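Local structure of hypothetical protein jhp0584 (Helicobacter pylori J99, 4R7K) at residues E49-G54 against R150-T155; L64-H69 against N87-D92; E71-N76 against Q180-G185; A117-A122 against W141-L146. The protein is of unknown function but probably belongs to the SRPBCC helix-grip superfamily, whose members often bind hydrophobic ligands in a deep pocket. All coordinates share one frame; numbering follows the deposited sequence.

Interaction 1 of 4, residues E49-G54 against R150-T155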
# COMPACT_ATOMS: atom_id res chain seq x y z
N GLU A 49 -13.90 1.39 6.79
CA GLU A 49 -15.12 2.12 6.79
C GLU A 49 -15.04 3.38 5.90
O GLU A 49 -14.02 4.08 5.87
CB GLU A 49 -15.41 2.57 8.21
CG GLU A 49 -16.68 3.29 8.42
CD GLU A 49 -16.81 3.89 9.82
OE1 GLU A 49 -15.80 3.94 10.57
OE2 GLU A 49 -17.94 4.28 10.19
N VAL A 50 -16.12 3.62 5.17
CA VAL A 50 -16.30 4.84 4.39
C VAL A 50 -17.64 5.46 4.76
O VAL A 50 -18.57 4.79 5.17
CB VAL A 50 -16.24 4.60 2.88
CG1 VAL A 50 -14.81 4.23 2.45
CG2 VAL A 50 -17.26 3.58 2.45
N ILE A 51 -17.74 6.78 4.60
CA ILE A 51 -18.99 7.48 4.83
C ILE A 51 -19.01 8.45 3.71
O ILE A 51 -18.08 9.29 3.58
CB ILE A 51 -19.06 8.18 6.18
CG1 ILE A 51 -19.13 7.11 7.30
CG2 ILE A 51 -20.30 9.06 6.26
CD1 ILE A 51 -19.03 7.68 8.71
N VAL A 52 -20.03 8.32 2.87
CA VAL A 52 -20.14 9.09 1.65
C VAL A 52 -21.49 9.78 1.47
O VAL A 52 -22.57 9.19 1.65
CB VAL A 52 -19.93 8.17 0.43
CG1 VAL A 52 -19.83 9.00 -0.86
CG2 VAL A 52 -18.68 7.33 0.61
N LYS A 53 -21.40 11.02 1.00
CA LYS A 53 -22.55 11.91 0.81
C LYS A 53 -23.17 11.67 -0.54
O LYS A 53 -22.47 11.47 -1.51
CB LYS A 53 -22.05 13.36 0.90
CG LYS A 53 -23.08 14.49 0.76
CD LYS A 53 -23.78 14.80 2.05
CE LYS A 53 -24.50 16.15 1.96
NZ LYS A 53 -25.23 16.44 3.21
N GLY A 54 -24.51 11.65 -0.60
CA GLY A 54 -25.24 11.53 -1.88
C GLY A 54 -25.27 10.15 -2.50
O GLY A 54 -25.69 9.98 -3.63
N ARG A 150 -26.19 10.74 3.68
CA ARG A 150 -24.90 10.07 3.68
C ARG A 150 -25.13 8.59 3.92
O ARG A 150 -26.09 8.20 4.57
CB ARG A 150 -24.00 10.61 4.81
CG ARG A 150 -23.63 12.08 4.73
CD ARG A 150 -22.82 12.45 5.97
NE ARG A 150 -23.62 12.32 7.18
CZ ARG A 150 -23.15 11.94 8.36
NH1 ARG A 150 -21.88 11.60 8.50
NH2 ARG A 150 -23.96 11.83 9.40
N VAL A 151 -24.26 7.75 3.37
CA VAL A 151 -24.33 6.32 3.58
C VAL A 151 -23.01 5.87 4.15
O VAL A 151 -21.94 6.30 3.68
CB VAL A 151 -24.64 5.57 2.28
CG1 VAL A 151 -24.39 4.09 2.41
CG2 VAL A 151 -26.07 5.86 1.82
N ARG A 152 -23.09 5.06 5.21
CA ARG A 152 -21.94 4.43 5.83
C ARG A 152 -21.81 2.98 5.40
O ARG A 152 -22.80 2.24 5.34
CB ARG A 152 -22.09 4.46 7.34
CG ARG A 152 -21.01 3.73 8.13
CD ARG A 152 -21.38 3.78 9.61
NE ARG A 152 -20.35 3.24 10.52
CZ ARG A 152 -20.60 2.58 11.64
NH1 ARG A 152 -21.83 2.29 11.98
NH2 ARG A 152 -19.59 2.18 12.41
N ILE A 153 -20.58 2.58 5.05
CA ILE A 153 -20.27 1.20 4.74
C ILE A 153 -19.13 0.76 5.66
O ILE A 153 -18.00 1.24 5.55
CB ILE A 153 -19.87 0.98 3.26
CG1 ILE A 153 -20.86 1.63 2.32
CG2 ILE A 153 -19.77 -0.52 2.98
CD1 ILE A 153 -20.44 1.66 0.86
N LEU A 154 -19.44 -0.17 6.55
CA LEU A 154 -18.48 -0.70 7.49
C LEU A 154 -18.28 -2.13 7.16
O LEU A 154 -19.27 -2.89 7.07
CB LEU A 154 -19.02 -0.62 8.92
CG LEU A 154 -18.18 -1.29 10.05
CD1 LEU A 154 -16.90 -0.55 10.33
CD2 LEU A 154 -18.99 -1.36 11.34
N THR A 155 -17.02 -2.54 6.97
CA THR A 155 -16.72 -3.92 6.78
C THR A 155 -15.56 -4.37 7.72
O THR A 155 -14.51 -3.71 7.84
CB THR A 155 -16.48 -4.28 5.31
OG1 THR A 155 -16.50 -5.71 5.19
CG2 THR A 155 -15.16 -3.74 4.81
O HOH W 1 -16.62 2.89 13.10
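Glu49 OE2 and Arg152 NE form the shortest polar bond of this strand pair, a salt bridge of 2.6 Å with an N-H...O angle of 155°. The carboxylate oxygen lies close to the guanidinium plane, whereas the nitrogen meets OE2 from above the carboxylate plane, and the two flat groups are turned 54° against each other. Both side chains are extended, with Glu49 CG opposite its backbone N (chi1 -177°), which carries the acid across to the neighbouring strand. A water links the remaining ends, 2.9 Å from Glu49 OE1 and 3.1 Å from Arg152 NH2. OE1 is also bonded to Ser47 of the second subunit, and Arg152 NH1 makes a second salt bridge to Glu144, so both charges are shared.

The backbones are joined by four hydrogen bonds, two for each of the pairs Val50-Ile153 and Val52-Val151; Val151 N to Val52 O measures 2.8 Å. On the face of Glu49, Ile51 CG1 rests on Arg152 CG at 4.0 Å, and its CG2 approaches Arg150 NH1, which bonds Pro39 of the second subunit. On the other face Val50 CG2 packs beside Ile153 CB at 3.8 Å, under helix 174-190. The strands run antiparallel, joining strand 44-53 to 150-160 at one margin of the antiparallel sheet that grips the C-terminal helix, as in the helix-grip fold.

Interaction 2 of 4, residues L64-H69 against N87-D92; sequences LRDASH and NTILKD
Arg65 reaches Leu90 side-on, with NE and NH2 both directed at Leu90 O. The bonds are 3.0 Å from NE and 2.9 Å from NH2, and the oxygen lies almost exactly in the guanidinium plane; this double grip limits rotation of the group. A bend at chi3 (69°) turns the guanidinium across the loop. Ile89 CG2 sits over one of its faces, off toward the rim, 3.5 Å from Arg65 NH2, while the other branch of Ile89 puts CD1 3.4 Å from Asp66 OD2.

Asp66 OD1 takes three donors. Thr88 OG1 gives it a 2.6 Å hydrogen bond from above the carboxylate plane, Ser68 OG also comes from out of that plane, and Ser68 N approaches on the anti side. Three bonds to one oxygen would probably help to stabilise the charged carboxylate. The backbones meet between these side chains: Leu90 N bonds Arg65 O at 2.9 Å with an angle of 170°, and Ala67 N bonds Thr88 O at 3.0 Å. Asp66 and Ile89 thus form a single bridge that fastens the 87-92 loop to the end of helix 57-65, where Asp66 leaves the helix in an Asx turn.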
# COMPACT_ATOMS: atom_id res chain seq x y z
N LEU A 64 -23.58 -4.90 -3.39
CA LEU A 64 -22.88 -5.74 -2.42
C LEU A 64 -23.52 -7.12 -2.41
O LEU A 64 -22.81 -8.13 -2.47
CB LEU A 64 -22.94 -5.14 -1.02
CG LEU A 64 -22.37 -6.04 0.06
CD1 LEU A 64 -20.90 -6.33 -0.20
CD2 LEU A 64 -22.53 -5.38 1.42
N ARG A 65 -24.84 -7.18 -2.28
CA ARG A 65 -25.56 -8.47 -2.28
C ARG A 65 -25.49 -9.25 -3.60
O ARG A 65 -25.49 -10.49 -3.60
CB ARG A 65 -27.05 -8.28 -2.00
CG ARG A 65 -27.42 -7.88 -0.60
CD ARG A 65 -28.95 -7.92 -0.52
NE ARG A 65 -29.47 -9.30 -0.60
CZ ARG A 65 -30.75 -9.63 -0.74
NH1 ARG A 65 -31.70 -8.70 -0.87
NH2 ARG A 65 -31.09 -10.92 -0.75
N ASP A 66 -25.55 -8.56 -4.73
CA ASP A 66 -25.48 -9.28 -6.00
C ASP A 66 -24.01 -9.42 -6.37
O ASP A 66 -23.40 -8.55 -6.98
CB ASP A 66 -26.31 -8.62 -7.08
CG ASP A 66 -26.30 -9.40 -8.38
OD1 ASP A 66 -25.46 -10.29 -8.59
OD2 ASP A 66 -27.12 -9.10 -9.21
N ALA A 67 -23.46 -10.56 -5.99
CA ALA A 67 -22.06 -10.85 -6.17
C ALA A 67 -21.58 -10.83 -7.61
O ALA A 67 -20.38 -10.82 -7.84
CB ALA A 67 -21.71 -12.17 -5.50
N SER A 68 -22.50 -10.85 -8.58
CA SER A 68 -22.09 -10.75 -9.99
C SER A 68 -21.43 -9.39 -10.28
O SER A 68 -20.66 -9.27 -11.21
CB SER A 68 -23.27 -11.00 -10.96
OG SER A 68 -24.21 -9.94 -10.92
N HIS A 69 -21.70 -8.38 -9.46
CA HIS A 69 -21.08 -7.04 -9.65
C HIS A 69 -19.65 -6.92 -9.12
O HIS A 69 -18.91 -6.04 -9.56
CB HIS A 69 -21.92 -5.98 -8.95
CG HIS A 69 -23.30 -5.85 -9.49
ND1 HIS A 69 -23.58 -5.22 -10.68
CD2 HIS A 69 -24.49 -6.28 -9.00
CE1 HIS A 69 -24.88 -5.28 -10.91
NE2 HIS A 69 -25.45 -5.90 -9.89
N ASN A 87 -29.41 -17.77 -9.10
CA ASN A 87 -29.08 -16.37 -9.19
C ASN A 87 -27.85 -16.07 -8.33
O ASN A 87 -27.39 -16.94 -7.58
CB ASN A 87 -30.28 -15.54 -8.75
CG ASN A 87 -30.65 -15.80 -7.30
OD1 ASN A 87 -29.92 -15.42 -6.38
ND2 ASN A 87 -31.80 -16.44 -7.09
N THR A 88 -27.37 -14.85 -8.39
CA THR A 88 -26.17 -14.47 -7.65
C THR A 88 -26.44 -13.50 -6.49
O THR A 88 -25.52 -12.80 -6.05
CB THR A 88 -25.13 -13.90 -8.62
OG1 THR A 88 -25.71 -12.80 -9.34
CG2 THR A 88 -24.71 -14.98 -9.64
N ILE A 89 -27.67 -13.52 -5.97
CA ILE A 89 -28.06 -12.65 -4.88
C ILE A 89 -27.88 -13.38 -3.54
O ILE A 89 -28.59 -14.36 -3.25
CB ILE A 89 -29.56 -12.20 -4.99
CG1 ILE A 89 -29.95 -11.74 -6.40
CG2 ILE A 89 -29.86 -11.09 -3.99
CD1 ILE A 89 -29.13 -10.57 -6.92
N LEU A 90 -26.94 -12.91 -2.74
CA LEU A 90 -26.71 -13.46 -1.39
C LEU A 90 -27.92 -13.22 -0.48
O LEU A 90 -28.42 -12.09 -0.38
CB LEU A 90 -25.52 -12.78 -0.73
CG LEU A 90 -24.18 -12.92 -1.46
CD1 LEU A 90 -23.14 -12.08 -0.79
CD2 LEU A 90 -23.74 -14.36 -1.46
N LYS A 91 -28.36 -14.28 0.19
CA LYS A 91 -29.43 -14.20 1.19
C LYS A 91 -28.99 -15.12 2.35
O LYS A 91 -27.94 -15.76 2.29
CB LYS A 91 -30.81 -14.61 0.61
CG LYS A 91 -30.85 -16.03 0.09
CD LYS A 91 -32.21 -16.46 -0.46
CE LYS A 91 -32.10 -17.87 -1.01
NZ LYS A 91 -33.41 -18.50 -1.26
N ASP A 92 -29.78 -15.21 3.40
CA ASP A 92 -29.38 -16.04 4.52
C ASP A 92 -29.07 -17.47 4.03
O ASP A 92 -29.75 -18.01 3.15
CB ASP A 92 -30.44 -16.03 5.62
CG ASP A 92 -29.89 -16.47 6.96
OD1 ASP A 92 -28.65 -16.57 7.11
OD2 ASP A 92 -30.71 -16.72 7.86

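Interaction 3 of 4, residues E71-N76 against Q180-G185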
# COMPACT_ATOMS: atom_id res chain seq x y z
N GLU A 71 -16.78 -8.49 -9.39
CA GLU A 71 -15.68 -8.54 -10.36
C GLU A 71 -15.57 -7.27 -11.18
O GLU A 71 -14.49 -6.89 -11.66
CB GLU A 71 -15.85 -9.77 -11.27
CG GLU A 71 -14.61 -10.02 -12.11
CD GLU A 71 -14.70 -11.27 -12.96
OE1 GLU A 71 -13.64 -11.70 -13.44
OE2 GLU A 71 -15.82 -11.81 -13.13
N LYS A 72 -16.69 -6.58 -11.33
CA LYS A 72 -16.73 -5.39 -12.15
C LYS A 72 -16.19 -4.16 -11.44
O LYS A 72 -15.74 -3.24 -12.09
CB LYS A 72 -18.16 -5.19 -12.63
CG LYS A 72 -18.67 -6.42 -13.37
CD LYS A 72 -20.12 -6.31 -13.77
CE LYS A 72 -20.42 -7.33 -14.86
NZ LYS A 72 -21.86 -7.33 -15.20
N TYR A 73 -16.18 -4.16 -10.10
CA TYR A 73 -15.71 -2.99 -9.39
C TYR A 73 -14.61 -3.23 -8.37
O TYR A 73 -14.01 -2.28 -7.90
CB TYR A 73 -16.88 -2.28 -8.70
CG TYR A 73 -17.57 -3.03 -7.58
CD1 TYR A 73 -16.99 -3.11 -6.30
CD2 TYR A 73 -18.84 -3.56 -7.75
CE1 TYR A 73 -17.64 -3.75 -5.26
CE2 TYR A 73 -19.51 -4.19 -6.72
CZ TYR A 73 -18.90 -4.28 -5.47
OH TYR A 73 -19.52 -4.90 -4.44
N TYR A 74 -14.35 -4.49 -8.03
CA TYR A 74 -13.34 -4.82 -7.04
C TYR A 74 -12.36 -5.75 -7.73
O TYR A 74 -12.60 -6.96 -7.88
CB TYR A 74 -13.99 -5.44 -5.80
CG TYR A 74 -13.00 -5.94 -4.78
CD1 TYR A 74 -11.91 -5.15 -4.40
CD2 TYR A 74 -13.19 -7.15 -4.12
CE1 TYR A 74 -11.00 -5.60 -3.45
CE2 TYR A 74 -12.27 -7.60 -3.17
CZ TYR A 74 -11.19 -6.83 -2.83
OH TYR A 74 -10.28 -7.26 -1.88
N LYS A 75 -11.24 -5.18 -8.14
CA LYS A 75 -10.30 -5.89 -9.01
C LYS A 75 -9.51 -7.01 -8.38
O LYS A 75 -8.81 -7.72 -9.08
CB LYS A 75 -9.41 -4.91 -9.77
CG LYS A 75 -10.22 -3.97 -10.66
CD LYS A 75 -11.04 -4.76 -11.67
CE LYS A 75 -11.93 -3.88 -12.52
NZ LYS A 75 -12.76 -4.73 -13.43
N ASN A 76 -9.59 -7.16 -7.06
CA ASN A 76 -8.96 -8.31 -6.36
C ASN A 76 -9.83 -9.55 -6.37
O ASN A 76 -9.43 -10.60 -5.87
CB ASN A 76 -8.70 -8.02 -4.89
CG ASN A 76 -7.62 -7.01 -4.70
OD1 ASN A 76 -6.77 -6.84 -5.56
ND2 ASN A 76 -7.64 -6.33 -3.57
N GLN A 180 -10.10 -1.96 1.68
CA GLN A 180 -10.33 -0.56 1.35
C GLN A 180 -10.67 -0.45 -0.12
O GLN A 180 -11.51 0.38 -0.53
CB GLN A 180 -9.10 0.29 1.63
CG GLN A 180 -9.41 1.76 1.63
CD GLN A 180 -10.34 2.20 2.76
OE1 GLN A 180 -10.37 1.60 3.85
NE2 GLN A 180 -11.06 3.28 2.52
N ALA A 181 -9.97 -1.24 -0.95
CA ALA A 181 -10.24 -1.24 -2.39
C ALA A 181 -11.65 -1.74 -2.70
O ALA A 181 -12.29 -1.27 -3.65
CB ALA A 181 -9.20 -2.07 -3.15
N TRP A 182 -12.14 -2.69 -1.90
CA TRP A 182 -13.49 -3.23 -2.06
C TRP A 182 -14.47 -2.09 -1.80
O TRP A 182 -15.35 -1.83 -2.63
CB TRP A 182 -13.80 -4.36 -1.07
CG TRP A 182 -14.98 -5.24 -1.49
CD1 TRP A 182 -16.11 -4.84 -2.15
CD2 TRP A 182 -15.18 -6.63 -1.16
NE1 TRP A 182 -16.95 -5.91 -2.34
CE2 TRP A 182 -16.40 -7.02 -1.74
CE3 TRP A 182 -14.39 -7.60 -0.51
CZ2 TRP A 182 -16.89 -8.33 -1.65
CZ3 TRP A 182 -14.88 -8.91 -0.43
CH2 TRP A 182 -16.10 -9.26 -1.00
N LEU A 183 -14.29 -1.38 -0.69
CA LEU A 183 -15.17 -0.26 -0.35
C LEU A 183 -15.10 0.87 -1.37
O LEU A 183 -16.13 1.39 -1.77
CB LEU A 183 -14.89 0.32 1.04
CG LEU A 183 -15.04 -0.59 2.25
CD1 LEU A 183 -14.79 0.20 3.49
CD2 LEU A 183 -16.45 -1.16 2.35
N ASP A 184 -13.89 1.23 -1.80
CA ASP A 184 -13.76 2.35 -2.74
C ASP A 184 -14.42 1.97 -4.06
O ASP A 184 -15.05 2.82 -4.71
CB ASP A 184 -12.30 2.74 -2.94
CG ASP A 184 -11.67 3.38 -1.67
OD1 ASP A 184 -12.39 3.82 -0.75
OD2 ASP A 184 -10.44 3.44 -1.64
N GLY A 185 -14.29 0.71 -4.46
CA GLY A 185 -14.89 0.25 -5.68
C GLY A 185 -16.41 0.24 -5.60
O GLY A 185 -17.09 0.67 -6.53
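Tyr74 and Trp182 fit flat against each other: the phenol ring lies in an offset stack over the five-membered part of the indole, with centroids 4.4 Å apart and planes 16° from parallel. The shift between the rings brings Tyr74 CE2 to 3.4 Å from Trp182 CE3, toward the six-membered ring. It also places Trp182 CB over the centre of the Tyr74 ring, 3.8 Å from the centroid and 7° off the normal, a CH-pi contact. At the far rim Ala181 CB fills the corner beside Tyr74 CE1 at 4.0 Å. On the ring's opposite face lies the backbone N of Asn76, whose ND2 bonds the Tyr74 hydroxyl.

Tyr73 takes the neighbouring groove. Its CG stands between the backbone N and the carbonyl carbon (chi1 66°), and the ring slides past Gly185, with CD1 3.5 Å from Gly185 C. Gly185, with no side chain, turns its CA toward Tyr73 O, 3.5 Å away in a CA-H...O contact, and the helix comes in close here. Further out, Tyr73 CE1 meets Trp182 CD1 at 3.6 Å, the two rings meeting at their edges without either covering the other's face.

The two tyrosines therefore use different parts of one indole, its face and its edge. Trp182 NE1 makes only a weak bond to Tyr73 OH, 3.5 Å long, and that hydroxyl is also bonded to His63 O. Tight aromatic packing, with few polar links across it, suggests that helix 174-190 is held to the end of helix 70-73 probably mainly by dispersion and shape fit.

Interaction 4 of 4, residues A117-A122 against W141-L146; sequences AILRLA and WLVEKL
Backbone hydrogen bonds carry most of the contact between Leu119 and Val143 and between Leu121 and Trp141, each pair being joined by two. Leu119 N to Val143 O is 2.8 Å at 170°, and Trp141 N to Leu121 O is 2.7 Å but more bent at 141°; the edge of the indole also faces that oxygen. A fifth bond, Lys145 N to Ala117 O at 3.0 Å, carries the ladder to the open end of the hairpin, away from its turn.

Apolar contacts follow on both faces. On one, Leu119 CB meets Val143 CB at 4.1 Å and Leu121 CB meets Trp141 CB at 4.4 Å, with helix 57-65 packed over them. On the other, Ile118 CD1 touches Leu142 CD2 at 4.0 Å. At the exposed end Ala117 CB lies against Lys145 CD, 3.6 Å away.

Charged groups share the face of Ile118. Leu142 CD1 rests over one face of the Arg120 guanidinium, 4.0 Å from NH1, both side chains running the same way; NH1 itself bonds Ala30 O. Glu144 lies alongside Ile118 and directs its carboxylate to Arg152 and Asn29. With strand directions 178° apart, this is the regular ladder of an antiparallel beta hairpin, strands 118-126 and 136-146, in the middle of the sheet.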
# COMPACT_ATOMS: atom_id res chain seq x y z
N ALA A 117 -33.35 1.06 6.23
CA ALA A 117 -32.18 1.93 6.35
C ALA A 117 -30.89 1.28 6.86
O ALA A 117 -29.95 1.98 7.13
CB ALA A 117 -32.53 3.11 7.22
N ILE A 118 -30.87 -0.03 6.96
CA ILE A 118 -29.69 -0.73 7.43
C ILE A 118 -29.66 -2.17 6.95
O ILE A 118 -30.68 -2.89 6.95
CB ILE A 118 -29.56 -0.65 8.96
CG1 ILE A 118 -28.34 -1.44 9.41
CG2 ILE A 118 -30.85 -1.13 9.61
CD1 ILE A 118 -27.94 -1.28 10.87
N LEU A 119 -28.47 -2.57 6.49
CA LEU A 119 -28.21 -3.92 6.08
C LEU A 119 -27.13 -4.48 6.97
O LEU A 119 -26.09 -3.86 7.18
CB LEU A 119 -27.68 -3.98 4.63
CG LEU A 119 -27.10 -5.35 4.22
CD1 LEU A 119 -28.20 -6.37 4.19
CD2 LEU A 119 -26.40 -5.30 2.85
N ARG A 120 -27.36 -5.69 7.45
CA ARG A 120 -26.35 -6.48 8.12
C ARG A 120 -26.18 -7.76 7.32
O ARG A 120 -27.13 -8.54 7.11
CB ARG A 120 -26.77 -6.79 9.54
CG ARG A 120 -26.76 -5.56 10.43
CD ARG A 120 -27.50 -5.86 11.74
NE ARG A 120 -27.50 -4.74 12.66
CZ ARG A 120 -26.51 -4.46 13.49
NH1 ARG A 120 -25.41 -5.20 13.48
NH2 ARG A 120 -26.59 -3.44 14.30
N LEU A 121 -24.95 -8.00 6.88
CA LEU A 121 -24.67 -9.15 6.04
C LEU A 121 -23.32 -9.73 6.45
O LEU A 121 -22.38 -8.99 6.68
CB LEU A 121 -24.61 -8.73 4.57
CG LEU A 121 -24.07 -9.77 3.56
CD1 LEU A 121 -25.10 -10.86 3.41
CD2 LEU A 121 -23.85 -9.09 2.22
N ALA A 122 -23.25 -11.04 6.62
CA ALA A 122 -21.97 -11.66 6.94
C ALA A 122 -21.89 -13.07 6.41
O ALA A 122 -22.91 -13.76 6.31
CB ALA A 122 -21.73 -11.66 8.45
N TRP A 141 -20.49 -7.13 7.24
CA TRP A 141 -20.76 -5.87 6.62
C TRP A 141 -21.93 -5.22 7.28
O TRP A 141 -22.93 -5.90 7.66
CB TRP A 141 -21.12 -6.06 5.13
CG TRP A 141 -20.08 -6.65 4.23
CD1 TRP A 141 -19.74 -7.97 4.13
CD2 TRP A 141 -19.29 -5.96 3.25
NE1 TRP A 141 -18.78 -8.14 3.15
CE2 TRP A 141 -18.48 -6.92 2.60
CE3 TRP A 141 -19.19 -4.61 2.85
CZ2 TRP A 141 -17.56 -6.57 1.61
CZ3 TRP A 141 -18.26 -4.27 1.87
CH2 TRP A 141 -17.49 -5.24 1.25
N LEU A 142 -21.86 -3.89 7.36
CA LEU A 142 -22.95 -3.07 7.86
C LEU A 142 -23.04 -1.85 6.97
O LEU A 142 -22.11 -1.04 6.92
CB LEU A 142 -22.69 -2.67 9.31
CG LEU A 142 -23.92 -2.14 10.08
CD1 LEU A 142 -23.64 -2.21 11.58
CD2 LEU A 142 -24.22 -0.72 9.63
N VAL A 143 -24.16 -1.75 6.26
CA VAL A 143 -24.44 -0.62 5.36
C VAL A 143 -25.63 0.11 5.97
O VAL A 143 -26.65 -0.52 6.25
CB VAL A 143 -24.81 -1.09 3.93
CG1 VAL A 143 -25.04 0.12 3.01
CG2 VAL A 143 -23.71 -1.95 3.30
N GLU A 144 -25.51 1.43 6.19
CA GLU A 144 -26.61 2.19 6.74
C GLU A 144 -26.71 3.63 6.29
O GLU A 144 -25.71 4.29 5.93
CB GLU A 144 -26.61 2.16 8.28
CG GLU A 144 -25.42 2.82 8.92
CD GLU A 144 -25.51 2.81 10.45
OE1 GLU A 144 -26.65 2.71 10.98
OE2 GLU A 144 -24.45 2.91 11.11
N LYS A 145 -27.94 4.10 6.28
CA LYS A 145 -28.26 5.48 6.00
C LYS A 145 -27.96 6.33 7.23
O LYS A 145 -28.33 5.95 8.36
CB LYS A 145 -29.75 5.61 5.74
CG LYS A 145 -30.29 4.92 4.52
CD LYS A 145 -31.78 5.29 4.42
CE LYS A 145 -32.45 4.80 3.17
NZ LYS A 145 -31.95 5.57 2.00
N LEU A 146 -27.29 7.46 7.04
CA LEU A 146 -26.97 8.38 8.12
C LEU A 146 -27.65 9.70 7.80
O LEU A 146 -28.04 9.93 6.65
CB LEU A 146 -25.46 8.62 8.27
CG LEU A 146 -24.55 7.43 8.59
CD1 LEU A 146 -23.17 7.94 8.87
CD2 LEU A 146 -25.10 6.65 9.77

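Overall arrangement
From the N terminus, strand 44-53 opens interaction 1, which closes only at strand 150-160 and so encloses interactions 2 and 4. Interaction 2 ties the end of helix 57-65 to the loop at 87-92 and finishes before interaction 4 pairs the hairpin strands. Interaction 3 starts at 71-76, between the two segments of interaction 2, and ends in helix 174-190, thereby crossing both interactions 1 and 2 while spanning interaction 4. Interactions 1 and 4 belong to adjoining parts of one sheet. Leu183 packs on Ile153 and Trp141, and Leu64 on Trp141 and Leu121, bringing helices 57-65 and 174-190 onto the same sheet face.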